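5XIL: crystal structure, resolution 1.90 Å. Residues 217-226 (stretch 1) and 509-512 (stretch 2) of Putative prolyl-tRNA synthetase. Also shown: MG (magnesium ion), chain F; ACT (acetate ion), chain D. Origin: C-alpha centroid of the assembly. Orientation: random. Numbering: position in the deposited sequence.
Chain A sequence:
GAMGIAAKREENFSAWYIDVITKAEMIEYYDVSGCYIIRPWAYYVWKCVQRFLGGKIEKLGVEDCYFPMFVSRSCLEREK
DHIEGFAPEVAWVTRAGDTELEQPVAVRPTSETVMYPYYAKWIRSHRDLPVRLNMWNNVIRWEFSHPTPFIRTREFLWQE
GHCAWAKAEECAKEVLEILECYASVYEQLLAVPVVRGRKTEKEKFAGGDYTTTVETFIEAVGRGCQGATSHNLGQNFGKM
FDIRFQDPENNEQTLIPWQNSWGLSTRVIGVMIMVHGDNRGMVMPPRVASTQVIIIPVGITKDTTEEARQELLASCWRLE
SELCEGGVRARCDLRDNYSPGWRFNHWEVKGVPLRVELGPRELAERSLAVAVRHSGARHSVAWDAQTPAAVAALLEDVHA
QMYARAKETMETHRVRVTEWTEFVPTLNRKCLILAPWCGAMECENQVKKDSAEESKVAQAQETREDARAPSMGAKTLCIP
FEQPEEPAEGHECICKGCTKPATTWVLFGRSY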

# COMPACT_ATOMS: atom_id res chain seq x y z
N PHE A 217 -25.50 8.79 4.01
CA PHE A 217 -26.48 9.84 3.83
C PHE A 217 -25.80 11.17 3.71
O PHE A 217 -24.94 11.53 4.58
CB PHE A 217 -27.47 9.82 4.98
CG PHE A 217 -28.38 11.02 5.01
CD1 PHE A 217 -29.30 11.20 4.02
CD2 PHE A 217 -28.29 11.99 6.01
CE1 PHE A 217 -30.16 12.28 4.03
CE2 PHE A 217 -29.16 13.06 6.04
CZ PHE A 217 -30.09 13.19 5.02
N ILE A 218 -26.16 11.88 2.66
CA ILE A 218 -25.66 13.24 2.38
C ILE A 218 -26.71 14.27 2.72
O ILE A 218 -27.61 14.65 1.90
CB ILE A 218 -25.17 13.38 0.94
CG1 ILE A 218 -24.33 12.22 0.49
CG2 ILE A 218 -24.41 14.70 0.70
CD1 ILE A 218 -23.08 11.98 1.24
N GLU A 219 -26.58 14.79 3.94
CA GLU A 219 -27.60 15.64 4.51
C GLU A 219 -27.86 16.90 3.73
O GLU A 219 -28.99 17.36 3.68
CB GLU A 219 -27.21 16.01 5.97
CG GLU A 219 -28.43 16.48 6.79
CD GLU A 219 -28.55 17.98 6.93
OE1 GLU A 219 -27.46 18.58 7.06
OE2 GLU A 219 -29.72 18.51 7.02
N ALA A 220 -26.82 17.51 3.18
CA ALA A 220 -26.97 18.85 2.60
C ALA A 220 -27.91 18.83 1.45
O ALA A 220 -28.56 19.80 1.16
CB ALA A 220 -25.64 19.39 2.13
N VAL A 221 -27.97 17.70 0.75
CA VAL A 221 -28.83 17.55 -0.44
C VAL A 221 -29.93 16.49 -0.27
O VAL A 221 -30.74 16.34 -1.14
CB VAL A 221 -28.06 17.31 -1.74
CG1 VAL A 221 -27.29 18.57 -2.20
CG2 VAL A 221 -27.13 16.08 -1.74
N GLY A 222 -29.96 15.82 0.87
CA GLY A 222 -30.94 14.85 1.18
C GLY A 222 -30.88 13.63 0.29
O GLY A 222 -31.93 13.11 -0.11
N ARG A 223 -29.69 13.17 0.01
CA ARG A 223 -29.51 12.01 -0.90
C ARG A 223 -28.72 10.92 -0.28
O ARG A 223 -27.82 11.13 0.57
CB ARG A 223 -28.87 12.43 -2.19
CG ARG A 223 -29.62 13.49 -2.98
CD ARG A 223 -29.01 13.80 -4.34
NE ARG A 223 -30.01 14.60 -5.03
CZ ARG A 223 -30.88 14.15 -5.94
NH1 ARG A 223 -30.80 12.90 -6.45
NH2 ARG A 223 -31.81 14.99 -6.39
N GLY A 224 -29.07 9.70 -0.66
CA GLY A 224 -28.30 8.49 -0.28
C GLY A 224 -27.08 8.36 -1.21
O GLY A 224 -27.06 8.87 -2.34
N CYS A 225 -26.03 7.74 -0.70
CA CYS A 225 -24.87 7.45 -1.44
C CYS A 225 -24.44 6.04 -1.09
O CYS A 225 -24.21 5.73 0.08
CB CYS A 225 -23.77 8.49 -1.16
SG CYS A 225 -22.31 8.31 -2.20
N GLN A 226 -24.28 5.18 -2.06
CA GLN A 226 -23.77 3.83 -1.80
C GLN A 226 -22.29 3.87 -1.41
O GLN A 226 -21.45 4.34 -2.15
CB GLN A 226 -23.99 2.99 -3.05
CG GLN A 226 -23.37 1.65 -3.05
CD GLN A 226 -23.51 0.95 -4.36
OE1 GLN A 226 -24.63 0.61 -4.76
NE2 GLN A 226 -22.42 0.80 -5.07
MG MG F . -31.91 18.20 6.87
C ACT D . -21.95 17.66 -5.32
O ACT D . -21.52 18.16 -6.35
OXT ACT D . -23.04 17.02 -5.19
CH3 ACT D . -21.06 17.84 -4.13
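Stretch 2, residues 509-512: GRSY

The apolar centre of the contact is the ring of Tyr512, the last residue of the chain, which lies over a surface built from both strands of stretch 1 and the turn between them. Tyr512 CE1 is 3.8 Å from Ile218 CG1 and 3.7 Å from Val221 CG2, and both of these side chains leave their backbone toward stretch 2. Tyr512 CD1 lies 3.9 Å from Arg223 CB, so the aliphatic start of the arginine side chain completes this patch. Nearer the backbone, Tyr512 CB is 4.2 Å from Cys225 SG, and the sulfur stands 5.4 Å from the ring centroid in an oblique position. Cys225, Ile218, Arg223 and Val221 all approach the ring obliquely. With chi1 at -89° the ring extends toward the turn, where Tyr512 OH comes within 3.4 Å of Val221 CG2; chi2 of 79° sets the tilt of its plane.

Below this patch, backbone hydrogen bonds join the two strands of stretch 1. Ile218 and Arg223 pair through Ile218 N to Arg223 O (2.8 Å) and Arg223 N to Ile218 O (3.2 Å), closing a tight hairpin. Gly222, with phi/psi of 66/42°, takes the positive phi that glycine readily adopts and brings the chain back into the second strand.

Stretch 2 is extended and runs alongside that second strand, from Arg510 beside Arg223 and Gly224 to Tyr512 beside Cys225. The two backbones therefore advance in the same direction, in parallel register. Gly224 and Ser511 form a single beta bridge, with their CA atoms about 4.4 Å apart. Gly224 N donates to Arg510 O at 2.8 Å, and Gly224 O accepts from Tyr512 N, also at 2.8 Å; with N-H...O angles of 163° and 167°, both bonds are nearly straight. One glycine thus bonds to the residues before and after Ser511, as expected of a parallel bridge. Two CA-H...O contacts reinforce it, Arg223 CA to Arg510 O at 3.2 Å and Ser511 CA to Gly224 O at 3.3 Å.

Side chains extend the polar contact. Ser511 CB points away overall, yet with chi1 at -158° Ser511 OG donates to Gly224 O at 3.2 Å. The side chain of Arg223 reaches out alongside stretch 2, where Arg223 NH1 donates to Ser511 O at 3.1 Å. That carbonyl lies at the guanidinium edge, while Arg510 CB covers one face, 3.8 Å from Arg223 NH1.

Water and acetate occupy the periphery. Water 2 accepts from Arg510 N at 3.0 Å and lies 2.8 Å from Gly222 O, and water 3 links Gln226 N (2.8 Å) to Tyr512 O (3.0 Å). Tyr512 OH donates to OXT of the acetate at 2.6 Å. Glu219 stays clear of stretch 2 and instead binds the magnesium ion through Glu219 OE2 at 2.2 Å.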

# COMPACT_ATOMS: atom_id res chain seq x y z
N GLY A 509 -34.68 6.50 -1.07
CA GLY A 509 -34.27 7.88 -1.20
C GLY A 509 -33.93 8.32 -2.56
O GLY A 509 -33.64 7.50 -3.45
N ARG A 510 -33.89 9.62 -2.75
CA ARG A 510 -33.12 10.16 -3.85
C ARG A 510 -31.63 9.84 -3.63
O ARG A 510 -31.19 9.82 -2.48
CB ARG A 510 -33.37 11.67 -3.95
CG ARG A 510 -34.82 12.01 -4.27
CD ARG A 510 -35.06 13.51 -4.28
NE ARG A 510 -36.45 13.79 -4.63
CZ ARG A 510 -37.13 14.86 -4.24
NH1 ARG A 510 -36.56 15.78 -3.45
NH2 ARG A 510 -38.42 14.98 -4.57
N SER A 511 -30.87 9.60 -4.67
CA SER A 511 -29.52 9.05 -4.52
C SER A 511 -28.51 9.80 -5.37
O SER A 511 -28.90 10.43 -6.31
CB SER A 511 -29.52 7.56 -4.89
OG SER A 511 -28.43 6.83 -4.33
N TYR A 512 -27.22 9.68 -5.00
CA TYR A 512 -26.07 9.98 -5.90
C TYR A 512 -25.82 8.92 -7.02
O TYR A 512 -26.08 7.75 -6.74
CB TYR A 512 -24.77 10.04 -5.06
CG TYR A 512 -24.58 11.46 -4.56
CD1 TYR A 512 -25.27 11.89 -3.51
CD2 TYR A 512 -23.84 12.39 -5.30
CE1 TYR A 512 -25.13 13.25 -3.10
CE2 TYR A 512 -23.71 13.70 -4.92
CZ TYR A 512 -24.39 14.13 -3.83
OH TYR A 512 -24.24 15.44 -3.45
O HOH W 1 -33.81 16.49 -2.68
O HOH W 2 -34.02 11.26 -0.27
O HOH W 3 -24.62 6.02 -4.73
O HOH W 4 -31.28 16.96 5.14
O HOH W 5 -34.09 18.02 6.64
O HOH W 6 -32.47 19.30 8.47
O HOH W 7 -31.73 19.65 5.67